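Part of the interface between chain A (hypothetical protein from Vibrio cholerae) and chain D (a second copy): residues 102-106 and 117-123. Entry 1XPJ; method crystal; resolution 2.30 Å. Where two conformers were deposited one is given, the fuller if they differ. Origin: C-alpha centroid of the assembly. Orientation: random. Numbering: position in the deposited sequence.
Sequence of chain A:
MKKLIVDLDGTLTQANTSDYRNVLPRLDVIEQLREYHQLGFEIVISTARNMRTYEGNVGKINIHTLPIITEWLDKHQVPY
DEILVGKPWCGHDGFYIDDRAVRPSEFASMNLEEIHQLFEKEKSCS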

# COMPACT_ATOMS: atom_id res chain seq x y z
N VAL A 102 -7.29 -21.09 6.81
CA VAL A 102 -7.51 -22.45 6.36
C VAL A 102 -6.85 -22.72 5.03
O VAL A 102 -6.73 -21.83 4.18
CB VAL A 102 -9.03 -22.85 6.29
CG1 VAL A 102 -9.74 -22.56 7.63
CG2 VAL A 102 -9.74 -22.20 5.11
N ARG A 103 -6.39 -23.95 4.85
CA ARG A 103 -5.85 -24.39 3.58
C ARG A 103 -6.98 -24.72 2.60
O ARG A 103 -8.07 -25.09 3.03
CB ARG A 103 -4.89 -25.56 3.79
CG ARG A 103 -3.71 -25.20 4.71
CD ARG A 103 -2.70 -26.35 4.95
NE ARG A 103 -3.17 -27.32 5.94
CZ ARG A 103 -3.22 -27.12 7.25
NH1 ARG A 103 -2.82 -25.96 7.77
NH2 ARG A 103 -3.67 -28.08 8.06
N PRO A 104 -6.75 -24.59 1.28
CA PRO A 104 -7.83 -24.78 0.30
C PRO A 104 -8.46 -26.17 0.36
O PRO A 104 -9.65 -26.27 0.04
CB PRO A 104 -7.15 -24.51 -1.06
CG PRO A 104 -5.87 -23.84 -0.74
CD PRO A 104 -5.46 -24.29 0.63
N SER A 105 -7.73 -27.19 0.79
CA SER A 105 -8.32 -28.53 0.95
C SER A 105 -9.26 -28.59 2.15
O SER A 105 -10.27 -29.27 2.09
CB SER A 105 -7.26 -29.64 1.07
OG SER A 105 -6.49 -29.48 2.26
N GLU A 106 -8.93 -27.89 3.23
CA GLU A 106 -9.86 -27.80 4.36
C GLU A 106 -11.13 -27.02 3.98
O GLU A 106 -12.22 -27.42 4.35
CB GLU A 106 -9.20 -27.15 5.57
CG GLU A 106 -7.97 -27.89 6.09
CD GLU A 106 -7.26 -27.14 7.20
OE1 GLU A 106 -6.86 -25.97 6.98
OE2 GLU A 106 -7.10 -27.74 8.30
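Chain D, residues 117-123: QLFEKEK

The striking feature of this contact is that one carboxylate oxygen from chain D takes both hydrogen bonds that cross it, and takes them at the very start of a helix in chain A. D:Glu122 OE2 lies 2.6 Å from A:Ser105 OG and 3.3 Å from A:Ser105 N, the serine donating in both cases, with an N-H...O angle of 153° at the backbone nitrogen. Amides in the first turn of a helix have no carbonyl of their own helix to bind, so an acceptor brought in from a second chain is well placed to use one.

Chain A arrives in an extended backbone through A:Val102 and A:Arg103 (phi/psi near -121/147 and -79/153), then turns into helical angles at A:Pro104. A:Arg103 holds the N-cap position. D:Gln117 to D:Glu120 belong to a helix that begins earlier in chain D, with phi/psi near -65/-40, and the later part of the stretch meets the new helix: the nearest pair of CA atoms, 6.5 Å apart, belongs to A:Ser105 and D:Glu122. From D:Leu118 to D:Glu122 is four residues, about one helical turn, so both point CA-to-CB toward chain A and receive different parts of it.

D:Glu122 folds its side chain with chi1 and chi2 both m, which lays the carboxylate along the turn from A:Arg103 to A:Ser105. Its OE2 is 3.2 Å from A:Arg103 CB, and its OE1 is 3.6 Å from A:Pro104 CD. A:Ser105, with chi1 p, points CA-to-CB toward the helix and brings its hydroxyl to the same oxygen as its amide. D:Lys121 packs loosely beside it, its CE 4.3 Å from A:Ser105 OG.

A:Arg103 covers the upstream turn. D:Leu118 CD2 sits over one face of the guanidinium, 3.4 Å from A:Arg103 CZ, while A:Arg103 CD meets the edge of the D:Phe119 ring at CE2, 4.5 Å away. Water 1 accepts from A:Arg103 NE at 2.8 Å and makes a weak bond to D:Leu118 O at 3.4 Å, so even the chain D backbone is linked to the arginine.

Chain A also braces itself: A:Arg103 N donates to A:Glu106 OE1 at 3.0 Å, and A:Arg103 NH2 lies 3.5 Å from A:Glu106 OE2, a salt bridge of charges alone. The two stretches bury 297 Å², both sides summed; the rule is an acid of chain D set against the start of a chain A helix, and, one turn earlier in chain D, a leucine methyl over a guanidinium face.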

# COMPACT_ATOMS: atom_id res chain seq x y z
N GLN D 117 5.18 -31.20 4.84
CA GLN D 117 4.29 -32.31 4.49
C GLN D 117 2.84 -31.88 4.33
O GLN D 117 2.14 -32.36 3.45
CB GLN D 117 4.38 -33.45 5.51
CG GLN D 117 5.63 -34.33 5.38
CD GLN D 117 6.00 -35.03 6.69
OE1 GLN D 117 7.18 -35.11 7.04
NE2 GLN D 117 5.00 -35.53 7.40
N LEU D 118 2.39 -30.97 5.21
CA LEU D 118 1.05 -30.39 5.14
C LEU D 118 0.81 -29.74 3.79
O LEU D 118 -0.25 -29.89 3.18
CB LEU D 118 0.88 -29.33 6.24
CG LEU D 118 -0.36 -29.31 7.15
CD1 LEU D 118 -0.63 -30.67 7.80
CD2 LEU D 118 -0.19 -28.23 8.21
N PHE D 119 1.82 -29.01 3.32
CA PHE D 119 1.77 -28.27 2.07
C PHE D 119 1.86 -29.16 0.85
O PHE D 119 1.15 -28.91 -0.12
CB PHE D 119 2.91 -27.24 2.03
CG PHE D 119 2.83 -26.20 3.10
CD1 PHE D 119 3.98 -25.53 3.51
CD2 PHE D 119 1.61 -25.91 3.72
CE1 PHE D 119 3.92 -24.57 4.52
CE2 PHE D 119 1.54 -24.96 4.73
CZ PHE D 119 2.69 -24.28 5.13
N GLU D 120 2.73 -30.17 0.90
CA GLU D 120 2.91 -31.10 -0.22
C GLU D 120 1.63 -31.87 -0.48
O GLU D 120 1.30 -32.16 -1.62
CB GLU D 120 4.07 -32.08 0.04
CG GLU D 120 5.40 -31.69 -0.60
CD GLU D 120 5.44 -31.90 -2.10
OE1 GLU D 120 5.70 -33.05 -2.55
OE2 GLU D 120 5.23 -30.92 -2.85
N LYS D 121 0.91 -32.20 0.59
CA LYS D 121 -0.39 -32.85 0.48
C LYS D 121 -1.37 -31.99 -0.33
O LYS D 121 -2.09 -32.53 -1.17
CB LYS D 121 -0.95 -33.18 1.87
CG LYS D 121 -2.43 -33.54 1.90
CD LYS D 121 -3.21 -32.62 2.87
CE LYS D 121 -4.57 -33.22 3.27
NZ LYS D 121 -4.50 -34.68 3.64
N GLU D 122 -1.36 -30.67 -0.11
CA GLU D 122 -2.27 -29.83 -0.97
C GLU D 122 -1.99 -29.89 -2.46
O GLU D 122 -2.89 -29.76 -3.27
CB GLU D 122 -1.91 -28.41 -0.59
CG GLU D 122 -2.44 -28.07 0.76
CD GLU D 122 -3.87 -27.77 0.53
OE1 GLU D 122 -4.25 -27.44 -0.60
OE2 GLU D 122 -4.61 -27.79 1.52
N LYS D 123 -0.68 -29.87 -2.76
CA LYS D 123 -0.15 -29.79 -4.12
C LYS D 123 -0.60 -30.95 -5.03
O LYS D 123 -1.33 -31.86 -4.65
CB LYS D 123 1.38 -29.82 -3.97
CG LYS D 123 2.12 -28.89 -4.91
CD LYS D 123 3.10 -27.98 -4.16
CE LYS D 123 3.48 -26.72 -4.94
NZ LYS D 123 4.68 -26.12 -4.39
O HOH W 1 -3.39 -29.67 4.51